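Local coordinates for protein GlcNAc Inducible Gene 2, GIG2 (Candida albicans, PDB 6AKZ) that binds a ferric ion and is probably an oxygenase of the DUF1479 family, encoded by a gene induced by N-acetylglucosamine, at residues 304-307 and 308-311; 215-218 and 219-222; 227-230 and 231-234; 45-48 and 49-53; 30-33 and 34-38. All coordinates share one frame; numbering follows the deposited sequence.

Contact 1: 304-307 and 308-311; sequences EIDL and ITPK
Asp-306 turns its carboxylate to the backbone of Ile-308 and Thr-309, closing an Asx turn in the surface loop between helix 278-287 and strand 322-323. This is the tight half of the contact. Ile-308 N comes to Asp-306 OD1 at 3.0 Å from above the carboxylate plane, 49° out of it. Thr-309 N, 3.1 Å from the same Asp-306 OD1, meets the syn lone pair of that oxygen. The second oxygen takes the hydroxyl, with Thr-309 OG1 2.7 Å from Asp-306 OD2, again on the syn side, so one threonine spans both oxygens with its N and OG1. That double grip depends on a Thr-309 chi1 of 77°, which sets OG1 between the backbone N and the carbonyl carbon. Asp-306 OD2 is also bound by Trp-292 NE1 and salt-bridged to Lys-23, which should favour a negatively charged carboxylate.

The other half is looser. Ile-308 stands exposed on the outside of the turn, and its CD1 stays 4.4 Å from Leu-307 CB. Leu-307 instead packs on Val-32, through CD1, and on Phe-290, setting the loop against the start of helix 32-56. Beyond the Asx turn the chain bends once more in an inverse gamma turn centred on Pro-310. Lys-311 N makes a weak bond to Thr-309 O, 2.9 Å, across this turn, and a second weak one to Thr-309 OG1 at 3.4 Å.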
loop_
_atom_site.group_PDB
_atom_site.type_symbol
_atom_site.label_atom_id
_atom_site.label_comp_id
_atom_site.label_asym_id
_atom_site.label_seq_id
_atom_site.Cartn_x
_atom_site.Cartn_y
_atom_site.Cartn_z
ATOM N N GLU A 304 22.251 -20.182 10.307
ATOM C CA GLU A 304 23.356 -19.272 10.597
ATOM C C GLU A 304 23.312 -18.114 9.639
ATOM O O GLU A 304 23.057 -18.273 8.471
ATOM C CB GLU A 304 24.712 -19.989 10.425
ATOM C CG GLU A 304 24.922 -21.043 11.501
ATOM C CD GLU A 304 26.234 -21.786 11.343
ATOM O OE1 GLU A 304 26.284 -22.656 10.458
ATOM O OE2 GLU A 304 27.195 -21.483 12.091
ATOM N N ILE A 305 23.670 -16.952 10.138
ATOM C CA ILE A 305 23.558 -15.715 9.394
ATOM C C ILE A 305 24.484 -15.680 8.222
ATOM O O ILE A 305 25.578 -16.253 8.287
ATOM C CB ILE A 305 23.771 -14.504 10.334
ATOM C CG1 ILE A 305 23.250 -13.235 9.669
ATOM C CG2 ILE A 305 25.244 -14.360 10.706
ATOM C CD1 ILE A 305 22.965 -12.134 10.658
ATOM N N ASP A 306 24.031 -15.086 7.133
ATOM C CA ASP A 306 24.807 -14.850 5.944
ATOM C C ASP A 306 24.960 -13.325 5.785
ATOM O O ASP A 306 24.038 -12.645 5.282
ATOM C CB ASP A 306 24.117 -15.391 4.673
ATOM C CG ASP A 306 24.743 -14.832 3.369
ATOM O OD1 ASP A 306 25.968 -14.586 3.367
ATOM O OD2 ASP A 306 24.032 -14.593 2.357
ATOM N N LEU A 307 26.140 -12.807 6.152
ATOM C CA LEU A 307 26.406 -11.397 6.011
ATOM C C LEU A 307 27.226 -11.055 4.807
ATOM O O LEU A 307 27.588 -9.899 4.639
ATOM C CB LEU A 307 27.045 -10.878 7.280
ATOM C CG LEU A 307 26.062 -10.839 8.461
ATOM C CD1 LEU A 307 26.852 -10.809 9.743
ATOM C CD2 LEU A 307 25.089 -9.659 8.472
ATOM N N ILE A 308 27.433 -12.020 3.911
ATOM C CA ILE A 308 28.390 -11.854 2.822
ATOM C C ILE A 308 27.772 -11.869 1.435
ATOM O O ILE A 308 28.019 -10.934 0.692
ATOM C CB ILE A 308 29.541 -12.922 2.864
ATOM C CG1 ILE A 308 30.165 -13.042 4.268
ATOM C CG2 ILE A 308 30.601 -12.595 1.827
ATOM C CD1 ILE A 308 30.656 -11.743 4.893
ATOM N N THR A 309 26.996 -12.888 1.047
ATOM C CA THR A 309 26.554 -12.943 -0.389
ATOM C C THR A 309 25.589 -11.788 -0.658
ATOM O O THR A 309 24.753 -11.534 0.197
ATOM C CB THR A 309 25.762 -14.219 -0.749
ATOM O OG1 THR A 309 24.416 -14.093 -0.239
ATOM C CG2 THR A 309 26.440 -15.493 -0.178
ATOM N N PRO A 310 25.626 -11.179 -1.846
ATOM C CA PRO A 310 24.679 -10.127 -2.191
ATOM C C PRO A 310 23.318 -10.711 -2.642
ATOM O O PRO A 310 22.807 -10.354 -3.685
ATOM C CB PRO A 310 25.385 -9.439 -3.349
ATOM C CG PRO A 310 25.989 -10.584 -4.085
ATOM C CD PRO A 310 26.490 -11.502 -3.005
ATOM N N LYS A 311 22.750 -11.611 -1.863
ATOM C CA LYS A 311 21.461 -12.243 -2.227
ATOM C C LYS A 311 20.364 -11.474 -1.490
ATOM O O LYS A 311 20.389 -11.376 -0.270
ATOM C CB LYS A 311 21.435 -13.730 -1.849
ATOM C CG LYS A 311 22.368 -14.541 -2.788
ATOM C CD LYS A 311 22.273 -16.009 -2.522
ATOM C CE LYS A 311 23.401 -16.753 -3.206
ATOM N NZ LYS A 311 23.415 -16.548 -4.683
#

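Contact 2: 215-218 and 219-222; sequences EGDW and ENWD
Glu-219 lies across the indole of Trp-218: its CG sits 3.7 Å from the centroid of the six-membered ring of Trp-218, 6° off the ring normal, a CH-pi contact over the face. The carboxylate continues flat above the same face, its plane within 13° of the ring. A bend at chi2 (90°) folds the glutamate back over the tryptophan in this way. Beside this stack, Asn-220 ND2 donates to Asp-217 OD1 at 2.7 Å and more weakly to Asp-217 OD2, with the amide and carboxylate planes steeply inclined to each other.

Behind the side chains, the backbone makes a short 3-10 turn: Asn-220 N bonds to Asp-217 O at 3.0 Å and Trp-221 N to Trp-218 O at 2.9 Å. The turn follows a Schellman motif at Gly-216 that ends helix 211-214. Further out, helix 32-56 supplies the second shell. Trp-218 NE1 bonds to Ser-38 O, and Arg-41 forms a salt bridge with Glu-219 OE2 and a bond to Gly-216 O.

Asp-217 OD1 and Glu-219 OE1 are 4.3 Å apart, and one water gives a hydrogen to each. Two acids that both accept from this water, with Arg-41 balancing one of them, are consistent with both carboxylates being ionised.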
loop_
_atom_site.group_PDB
_atom_site.type_symbol
_atom_site.label_atom_id
_atom_site.label_comp_id
_atom_site.label_asym_id
_atom_site.label_seq_id
_atom_site.Cartn_x
_atom_site.Cartn_y
_atom_site.Cartn_z
ATOM N N GLU A 215 18.011 -5.174 14.663
ATOM C CA GLU A 215 18.715 -5.221 15.953
ATOM C C GLU A 215 18.419 -6.448 16.795
ATOM O O GLU A 215 18.968 -6.561 17.875
ATOM C CB GLU A 215 18.331 -4.011 16.774
ATOM C CG GLU A 215 18.951 -2.753 16.231
ATOM C CD GLU A 215 18.575 -1.538 17.056
ATOM O OE1 GLU A 215 17.531 -1.591 17.734
ATOM O OE2 GLU A 215 19.320 -0.537 16.965
ATOM N N GLY A 216 17.523 -7.319 16.328
ATOM C CA GLY A 216 17.183 -8.530 16.994
ATOM C C GLY A 216 15.995 -8.438 17.888
ATOM O O GLY A 216 15.794 -9.299 18.701
ATOM N N ASP A 217 15.138 -7.443 17.662
ATOM C CA ASP A 217 14.003 -7.153 18.509
ATOM C C ASP A 217 12.745 -6.946 17.584
ATOM O O ASP A 217 11.976 -6.038 17.810
ATOM C CB ASP A 217 14.323 -5.833 19.261
ATOM C CG ASP A 217 13.325 -5.458 20.323
ATOM O OD1 ASP A 217 12.614 -6.327 20.891
ATOM O OD2 ASP A 217 13.246 -4.221 20.635
ATOM N N TRP A 218 12.566 -7.838 16.602
ATOM C CA TRP A 218 11.347 -7.852 15.781
ATOM C C TRP A 218 10.078 -7.757 16.568
ATOM O O TRP A 218 9.096 -7.141 16.117
ATOM C CB TRP A 218 11.314 -9.031 14.789
ATOM C CG TRP A 218 11.164 -10.360 15.381
ATOM C CD1 TRP A 218 12.195 -11.293 15.584
ATOM C CD2 TRP A 218 9.972 -10.975 15.851
ATOM N NE1 TRP A 218 11.702 -12.412 16.175
ATOM C CE2 TRP A 218 10.335 -12.272 16.334
ATOM C CE3 TRP A 218 8.624 -10.589 15.913
ATOM C CZ2 TRP A 218 9.420 -13.143 16.852
ATOM C CZ3 TRP A 218 7.714 -11.480 16.419
ATOM C CH2 TRP A 218 8.092 -12.759 16.863
ATOM N N GLU A 219 10.045 -8.283 17.794
ATOM C CA GLU A 219 8.828 -8.305 18.558
ATOM C C GLU A 219 8.322 -6.927 18.852
ATOM O O GLU A 219 7.114 -6.743 19.075
ATOM C CB GLU A 219 9.016 -9.033 19.906
ATOM C CG GLU A 219 9.166 -10.522 19.799
ATOM C CD GLU A 219 10.629 -10.993 19.632
ATOM O OE1 GLU A 219 11.572 -10.178 19.317
ATOM O OE2 GLU A 219 10.789 -12.233 19.796
ATOM N N ASN A 220 9.220 -5.961 18.884
ATOM C CA ASN A 220 8.820 -4.600 19.146
ATOM C C ASN A 220 8.676 -3.700 17.892
ATOM O O ASN A 220 8.556 -2.463 18.039
ATOM C CB ASN A 220 9.779 -4.026 20.149
ATOM C CG ASN A 220 9.499 -4.603 21.507
ATOM O OD1 ASN A 220 8.381 -4.523 22.033
ATOM N ND2 ASN A 220 10.460 -5.224 22.045
ATOM N N TRP A 221 8.762 -4.285 16.701
ATOM C CA TRP A 221 8.517 -3.508 15.459
ATOM C C TRP A 221 7.059 -3.004 15.416
ATOM O O TRP A 221 6.141 -3.796 15.622
ATOM C CB TRP A 221 8.830 -4.321 14.223
ATOM C CG TRP A 221 8.757 -3.529 12.980
ATOM C CD1 TRP A 221 9.500 -2.432 12.662
ATOM C CD2 TRP A 221 7.801 -3.692 11.920
ATOM N NE1 TRP A 221 9.063 -1.913 11.467
ATOM C CE2 TRP A 221 8.026 -2.676 10.994
ATOM C CE3 TRP A 221 6.751 -4.591 11.686
ATOM C CZ2 TRP A 221 7.296 -2.574 9.801
ATOM C CZ3 TRP A 221 5.980 -4.442 10.542
ATOM C CH2 TRP A 221 6.285 -3.468 9.593
ATOM N N ASP A 222 6.912 -1.720 15.168
ATOM C CA ASP A 222 5.642 -1.018 15.139
ATOM C C ASP A 222 5.479 -0.571 13.676
ATOM O O ASP A 222 6.050 0.419 13.229
ATOM C CB ASP A 222 5.650 0.191 16.077
ATOM C CG ASP A 222 4.247 0.779 16.257
ATOM O OD1 ASP A 222 3.401 0.567 15.359
ATOM O OD2 ASP A 222 4.044 1.421 17.299
HETATM O O HOH W 1 12.742 -8.760 21.249
#

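Contact 3: 227-230 and 231-234; sequences DERT and YSKE
The ring of Tyr-231 carries the methyl of Thr-230 on one face: Thr-230 CG2 stands 4.0 Å from the ring centroid of Tyr-231 and 20° off its normal, a CH-pi contact displaced toward the rim. At the ring edge, in its plane, the carbonyl of Asp-227 closes in, with Asp-227 O 3.4 Å from Tyr-231 CD2. With CG2 of Thr-230 anti to its own backbone N (OG1 chi1 -69°), methyl and ring lie side by side, while OG1 turns back to Leu-226 O. Tyr-231 OH is hydrogen-bonded to Leu-165 N. The second flat group is the guanidinium of Arg-229, which meets a water in its plane at the NE edge; its NH2 is salt-bridged to Asp-352.

The backbone makes a type III turn over 228-231 running into a type I turn over 229-232. Tyr-231 N bonds to Glu-228 O at 3.0 Å, and Ser-232 N bonds to Arg-229 O at 3.1 Å. Residues 227-230 are a short run of helical backbone angles without the regular bonds of a helix, in the long loop before strand 256-261. Arg-229 O is gripped twice by the same serine: Ser-232 OG, 2.7 Å from Arg-229 O, lies in the carbonyl plane on a lone pair, whereas the serine N comes from above that plane.

The water at Arg-229 NE, 2.9 Å away, donates to Ser-232 OG and to Glu-234 OE2, and so bridges arginine and glutamate. The Arg-229 side chain lies about 9 Å from that of the iron ligand Asp-194 and about 13 Å from the ferric ion.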
loop_
_atom_site.group_PDB
_atom_site.type_symbol
_atom_site.label_atom_id
_atom_site.label_comp_id
_atom_site.label_asym_id
_atom_site.label_seq_id
_atom_site.Cartn_x
_atom_site.Cartn_y
_atom_site.Cartn_z
ATOM N N ASP A 227 7.526 8.121 11.572
ATOM C CA ASP A 227 8.602 9.124 11.633
ATOM C C ASP A 227 9.664 8.973 10.565
ATOM O O ASP A 227 10.033 9.962 9.919
ATOM C CB ASP A 227 9.269 9.098 13.016
ATOM C CG ASP A 227 8.331 9.433 14.156
ATOM O OD1 ASP A 227 7.269 8.794 14.342
ATOM O OD2 ASP A 227 8.690 10.340 14.960
ATOM N N GLU A 228 10.162 7.766 10.359
ATOM C CA GLU A 228 11.214 7.515 9.395
ATOM C C GLU A 228 10.594 7.292 8.006
ATOM O O GLU A 228 11.119 7.782 7.005
ATOM C CB GLU A 228 12.053 6.277 9.778
ATOM C CG GLU A 228 12.855 6.462 11.041
ATOM C CD GLU A 228 12.032 6.284 12.278
ATOM O OE1 GLU A 228 10.993 5.584 12.241
ATOM O OE2 GLU A 228 12.442 6.806 13.321
ATOM N N ARG A 229 9.474 6.556 7.941
ATOM C CA ARG A 229 8.884 6.256 6.623
ATOM C C ARG A 229 8.465 7.442 5.777
ATOM O O ARG A 229 8.454 7.367 4.551
ATOM C CB ARG A 229 7.698 5.293 6.817
ATOM C CG ARG A 229 7.549 4.400 5.597
ATOM C CD ARG A 229 6.568 3.307 5.884
ATOM N NE ARG A 229 6.544 2.377 4.767
ATOM C CZ ARG A 229 6.396 1.053 4.892
ATOM N NH1 ARG A 229 6.194 0.486 6.109
ATOM N NH2 ARG A 229 6.414 0.304 3.820
ATOM N N THR A 230 8.092 8.527 6.479
ATOM C CA THR A 230 7.810 9.872 5.907
ATOM C C THR A 230 8.910 10.328 4.933
ATOM O O THR A 230 8.629 11.015 3.953
ATOM C CB THR A 230 7.482 10.855 7.082
ATOM O OG1 THR A 230 6.201 10.482 7.662
ATOM C CG2 THR A 230 7.337 12.307 6.624
ATOM N N TYR A 231 10.141 9.914 5.180
ATOM C CA TYR A 231 11.269 10.357 4.414
ATOM C C TYR A 231 11.910 9.234 3.568
ATOM O O TYR A 231 13.000 9.384 3.070
ATOM C CB TYR A 231 12.314 10.928 5.374
ATOM C CG TYR A 231 11.778 12.095 6.141
ATOM C CD1 TYR A 231 11.778 13.381 5.579
ATOM C CD2 TYR A 231 11.244 11.934 7.432
ATOM C CE1 TYR A 231 11.269 14.485 6.270
ATOM C CE2 TYR A 231 10.736 13.047 8.136
ATOM C CZ TYR A 231 10.760 14.328 7.513
ATOM O OH TYR A 231 10.238 15.464 8.161
ATOM N N SER A 232 11.226 8.102 3.469
ATOM C CA SER A 232 11.742 6.978 2.722
ATOM C C SER A 232 11.560 7.271 1.217
ATOM O O SER A 232 10.565 7.796 0.777
ATOM C CB SER A 232 11.020 5.673 3.113
ATOM O OG SER A 232 9.629 5.701 2.759
ATOM N N LYS A 233 12.538 6.807 0.455
ATOM C CA LYS A 233 12.563 6.849 -1.005
ATOM C C LYS A 233 12.220 5.468 -1.477
ATOM O O LYS A 233 13.021 4.554 -1.283
ATOM C CB LYS A 233 13.965 7.233 -1.458
ATOM C CG LYS A 233 14.387 8.597 -0.993
ATOM C CD LYS A 233 15.830 8.902 -1.377
ATOM C CE LYS A 233 15.912 9.221 -2.857
ATOM N NZ LYS A 233 17.205 9.908 -3.164
ATOM N N GLU A 234 10.992 5.299 -1.955
ATOM C CA GLU A 234 10.526 4.043 -2.454
ATOM C C GLU A 234 11.127 3.673 -3.812
ATOM O O GLU A 234 11.003 2.526 -4.232
ATOM C CB GLU A 234 8.979 4.026 -2.565
ATOM C CG GLU A 234 8.410 3.929 -1.153
ATOM C CD GLU A 234 6.889 3.751 -1.104
ATOM O OE1 GLU A 234 6.263 3.534 -2.136
ATOM O OE2 GLU A 234 6.372 3.772 0.006
HETATM O O HOH W 2 7.535 3.675 2.380
HETATM O O HOH W 3 8.068 7.722 1.095
#

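Contact 4: 45-48 and 49-53; sequences EINK and EFTEI
Residues 45-48 and 49-53 are consecutive turns of one alpha helix, joined by i to i+4 backbone bonds. Glu-49 N to Glu-45 O and Phe-50 N to Ile-46 O are both 2.8 Å. The next two are longer, Thr-51 N to Asn-47 O at 3.3 Å and Glu-52 N to Lys-48 O at 3.2 Å. Asn-47 O also takes a second donor: Thr-51 OG1 comes to 2.6 Å from Asn-47 O, meeting the oxygen almost head-on (C=O...donor angle 160°). The amide N of Thr-51 approaches instead from above the carbonyl plane, 44° out of it. A chi1 of -66° places the hydroxyl beside the threonine's own backbone N, within range of the carbonyl one turn back.

Helix 32-56 is amphipathic here, and the side chains divide accordingly. On the buried flank Ile-46 and Phe-50, four residues apart, run side by side and point the same way. Ile-46 CG2 sits over one face of the phenyl ring, 4.0 Å from the Phe-50 centroid in a CH-pi contact, the methyl offset toward the rim and nearest to Phe-50 CD2 at 3.6 Å. The two residues continue into the packing against helix 278-287, Ile-46 on Tyr-284 and Phe-50 on Leu-280.

Glu-49, its chain extended beyond CG, touches Leu-280 and bonds through OE2 to Ser-277 OG, just before helix 278-287. On the outer flank stand the exposed residues Asn-47, Lys-48 and Glu-52.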
loop_
_atom_site.group_PDB
_atom_site.type_symbol
_atom_site.label_atom_id
_atom_site.label_comp_id
_atom_site.label_asym_id
_atom_site.label_seq_id
_atom_site.Cartn_x
_atom_site.Cartn_y
_atom_site.Cartn_z
ATOM N N GLU A 45 7.352 -18.888 16.172
ATOM C CA GLU A 45 6.078 -18.113 16.207
ATOM C C GLU A 45 5.335 -18.219 14.877
ATOM O O GLU A 45 4.077 -18.322 14.892
ATOM C CB GLU A 45 6.254 -16.632 16.544
ATOM C CG GLU A 45 6.700 -16.394 17.985
ATOM C CD GLU A 45 5.876 -17.193 18.988
ATOM O OE1 GLU A 45 4.653 -16.904 19.084
ATOM O OE2 GLU A 45 6.414 -18.165 19.591
ATOM N N ILE A 46 6.071 -18.130 13.773
ATOM C CA ILE A 46 5.460 -18.267 12.457
ATOM C C ILE A 46 4.720 -19.627 12.352
ATOM O O ILE A 46 3.540 -19.683 11.933
ATOM C CB ILE A 46 6.446 -18.044 11.323
ATOM C CG1 ILE A 46 6.657 -16.535 11.133
ATOM C CG2 ILE A 46 6.037 -18.703 10.046
ATOM C CD1 ILE A 46 7.634 -16.162 9.994
ATOM N N ASN A 47 5.368 -20.709 12.778
ATOM C CA ASN A 47 4.735 -22.019 12.598
ATOM C C ASN A 47 3.460 -22.151 13.423
ATOM O O ASN A 47 2.441 -22.665 12.928
ATOM C CB ASN A 47 5.719 -23.142 12.878
ATOM C CG ASN A 47 5.239 -24.456 12.291
ATOM O OD1 ASN A 47 4.605 -24.487 11.222
ATOM N ND2 ASN A 47 5.464 -25.535 13.009
ATOM N N LYS A 48 3.467 -21.611 14.623
ATOM C CA LYS A 48 2.288 -21.589 15.436
ATOM C C LYS A 48 1.171 -20.706 14.842
ATOM O O LYS A 48 0.039 -21.179 14.672
ATOM C CB LYS A 48 2.553 -21.105 16.849
ATOM C CG LYS A 48 3.329 -22.049 17.742
ATOM C CD LYS A 48 3.813 -21.381 19.044
ATOM C CE LYS A 48 2.802 -20.452 19.712
ATOM N NZ LYS A 48 1.552 -21.157 20.153
ATOM N N GLU A 49 1.506 -19.468 14.451
ATOM C CA GLU A 49 0.453 -18.486 14.148
ATOM C C GLU A 49 -0.040 -18.774 12.730
ATOM O O GLU A 49 -1.247 -18.651 12.480
ATOM C CB GLU A 49 0.966 -17.067 14.233
ATOM C CG GLU A 49 -0.074 -16.017 13.802
ATOM C CD GLU A 49 0.248 -14.566 14.141
ATOM O OE1 GLU A 49 0.369 -14.266 15.354
ATOM O OE2 GLU A 49 0.335 -13.693 13.214
ATOM N N PHE A 50 0.841 -19.166 11.814
ATOM C CA PHE A 50 0.415 -19.334 10.394
ATOM C C PHE A 50 -0.365 -20.638 10.252
ATOM O O PHE A 50 -1.269 -20.708 9.427
ATOM C CB PHE A 50 1.494 -19.238 9.319
ATOM C CG PHE A 50 2.157 -17.884 9.185
ATOM C CD1 PHE A 50 1.850 -16.793 10.027
ATOM C CD2 PHE A 50 3.096 -17.707 8.182
ATOM C CE1 PHE A 50 2.507 -15.578 9.891
ATOM C CE2 PHE A 50 3.704 -16.470 8.008
ATOM C CZ PHE A 50 3.424 -15.414 8.895
ATOM N N THR A 51 -0.056 -21.624 11.105
ATOM C CA THR A 51 -0.894 -22.776 11.233
ATOM C C THR A 51 -2.296 -22.379 11.640
ATOM O O THR A 51 -3.262 -22.912 11.041
ATOM C CB THR A 51 -0.261 -23.800 12.186
ATOM O OG1 THR A 51 0.937 -24.308 11.614
ATOM C CG2 THR A 51 -1.211 -24.978 12.492
ATOM N N GLU A 52 -2.450 -21.561 12.690
ATOM C CA GLU A 52 -3.769 -21.150 13.143
ATOM C C GLU A 52 -4.514 -20.444 11.996
ATOM O O GLU A 52 -5.629 -20.719 11.732
ATOM C CB GLU A 52 -3.680 -20.311 14.412
ATOM C CG GLU A 52 -4.994 -19.749 14.851
ATOM C CD GLU A 52 -4.974 -18.883 16.116
ATOM O OE1 GLU A 52 -4.639 -19.469 17.166
ATOM O OE2 GLU A 52 -5.472 -17.685 16.135
ATOM N N ILE A 53 -3.816 -19.611 11.235
ATOM C CA ILE A 53 -4.461 -18.873 10.165
ATOM C C ILE A 53 -5.025 -19.840 9.154
ATOM O O ILE A 53 -6.165 -19.741 8.734
ATOM C CB ILE A 53 -3.519 -17.888 9.457
ATOM C CG1 ILE A 53 -3.166 -16.782 10.413
ATOM C CG2 ILE A 53 -4.183 -17.404 8.150
ATOM C CD1 ILE A 53 -2.125 -15.800 9.860
#

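Contact 5: 30-33 and 34-38; sequences ENVK and QVTAS
Thr-36 and Val-35 reach back to Val-32 and Asn-31 where helix 32-56 begins, and backbone bonds make up most of the contact. Val-35 N bonds to Asn-31 O at 2.8 Å, nearly in line with the carbonyl. Thr-36 N to Val-32 O and Ala-37 N to Lys-33 O follow, both at 3.0 Å, and continue the i to i+4 ladder.

One rung lower the ladder is carried by water. A solvent molecule donates to Glu-30 O and accepts from Gln-34 N, 2.8 Å away, filling the place of a direct bond where the chain has only begun to coil.

Hydroxyl-to-carbonyl bonds form a second group. Thr-36 OG1 lies 2.8 Å from Val-32 O, and the OG1 and N of Thr-36 reach that oxygen from opposite faces of its plane. With chi1 at -55° the hydroxyl lies back along the helix beside its own N. Ser-38 repeats the theme over a shorter span, its OG 2.6 Å from Val-35 O, in the carbonyl plane and on a lone pair.

A methyl makes a close van der Waals contact with the backbone, Val-35 CG2 lying 3.1 Å from Asn-31 O. Apolar packing leads out of the two segments: Val-35 packs on Leu-287 and Phe-291, and Val-32 on Ile-305 and Leu-307 of the neighbouring loop.

Thr-36 and Ser-38 both give their hydroxyl hydrogens to carbonyls of their own helix. The hydroxyl of buried Ser-38 is thus satisfied as a donor within that helix, consistent with its packing on Leu-287.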
loop_
_atom_site.group_PDB
_atom_site.type_symbol
_atom_site.label_atom_id
_atom_site.label_comp_id
_atom_site.label_asym_id
_atom_site.label_seq_id
_atom_site.Cartn_x
_atom_site.Cartn_y
_atom_site.Cartn_z
ATOM N N GLU A 30 28.085 -6.474 16.491
ATOM C CA GLU A 30 27.598 -6.669 17.889
ATOM C C GLU A 30 26.153 -7.164 18.040
ATOM O O GLU A 30 25.729 -7.572 19.140
ATOM C CB GLU A 30 27.709 -5.359 18.683
ATOM C CG GLU A 30 27.112 -4.150 17.983
ATOM C CD GLU A 30 28.093 -3.421 17.077
ATOM O OE1 GLU A 30 28.914 -4.085 16.397
ATOM O OE2 GLU A 30 28.022 -2.177 17.009
ATOM N N ASN A 31 25.357 -7.053 16.983
ATOM C CA ASN A 31 23.970 -7.542 17.052
ATOM C C ASN A 31 23.729 -8.888 16.353
ATOM O O ASN A 31 22.602 -9.411 16.422
ATOM C CB ASN A 31 23.036 -6.457 16.521
ATOM C CG ASN A 31 22.932 -5.237 17.448
ATOM O OD1 ASN A 31 23.040 -5.319 18.679
ATOM N ND2 ASN A 31 22.697 -4.091 16.837
ATOM N N VAL A 32 24.773 -9.478 15.753
ATOM C CA VAL A 32 24.629 -10.671 14.962
ATOM C C VAL A 32 24.099 -11.849 15.763
ATOM O O VAL A 32 23.273 -12.611 15.240
ATOM C CB VAL A 32 25.955 -11.043 14.240
ATOM C CG1 VAL A 32 25.969 -12.488 13.782
ATOM C CG2 VAL A 32 26.187 -10.093 13.064
ATOM N N LYS A 33 24.536 -11.986 17.013
ATOM C CA LYS A 33 24.101 -13.104 17.840
ATOM C C LYS A 33 22.635 -12.982 18.184
ATOM O O LYS A 33 21.906 -13.919 18.043
ATOM C CB LYS A 33 24.921 -13.229 19.128
ATOM C CG LYS A 33 26.299 -13.831 18.909
ATOM C CD LYS A 33 26.915 -14.308 20.226
ATOM C CE LYS A 33 28.438 -14.157 20.258
ATOM N NZ LYS A 33 29.079 -14.881 19.117
ATOM N N GLN A 34 22.261 -11.819 18.708
ATOM C CA GLN A 34 20.871 -11.407 18.969
ATOM C C GLN A 34 19.910 -11.525 17.767
ATOM O O GLN A 34 18.759 -11.926 17.961
ATOM C CB GLN A 34 20.872 -9.950 19.414
ATOM C CG GLN A 34 21.148 -9.741 20.901
ATOM C CD GLN A 34 21.420 -8.271 21.234
ATOM O OE1 GLN A 34 21.630 -7.429 20.349
ATOM N NE2 GLN A 34 21.387 -7.956 22.518
ATOM N N VAL A 35 20.353 -11.106 16.593
ATOM C CA VAL A 35 19.560 -11.245 15.374
ATOM C C VAL A 35 19.301 -12.744 15.053
ATOM O O VAL A 35 18.160 -13.158 14.849
ATOM C CB VAL A 35 20.189 -10.568 14.158
ATOM C CG1 VAL A 35 19.336 -10.895 12.946
ATOM C CG2 VAL A 35 20.273 -9.034 14.381
ATOM N N THR A 36 20.381 -13.537 15.015
ATOM C CA THR A 36 20.255 -14.976 14.921
ATOM C C THR A 36 19.298 -15.583 15.947
ATOM O O THR A 36 18.458 -16.366 15.545
ATOM C CB THR A 36 21.650 -15.615 15.041
ATOM O OG1 THR A 36 22.485 -15.024 14.041
ATOM C CG2 THR A 36 21.553 -17.142 14.824
ATOM N N ALA A 37 19.381 -15.242 17.228
ATOM C CA ALA A 37 18.432 -15.790 18.171
ATOM C C ALA A 37 17.014 -15.393 17.811
ATOM O O ALA A 37 16.104 -16.226 17.922
ATOM C CB ALA A 37 18.718 -15.375 19.579
ATOM N N SER A 38 16.875 -14.148 17.340
ATOM C CA SER A 38 15.549 -13.567 17.050
ATOM C C SER A 38 14.890 -14.292 15.845
ATOM O O SER A 38 13.659 -14.429 15.817
ATOM C CB SER A 38 15.659 -12.054 16.800
ATOM O OG SER A 38 16.094 -11.744 15.480
HETATM O O HOH W 4 24.044 -9.896 19.788
#

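Overall arrangement
Along the chain the order is contact 5, contact 4, contact 2, contact 3, contact 1. Contacts 5 and 4 share helix 32-56, their centres 23 Å apart, and contacts 1 and 2 both touch that helix. Near its start the loop of contact 1 packs on Val-32, while contact 2 binds Ser-38 and also touches Glu-45 of contact 4. Contacts 1 and 2 lie on the same side of the chain's centre, 20 Å apart between centres, and do not touch. Contact 3 lies deeper, about 5 Å from contact 2 at the nearest atoms, and is the one closest to the iron site. Helix 32-56 is thus the element on which the loops of contacts 1 and 2 pack, on one flank of the cupin-clan fold.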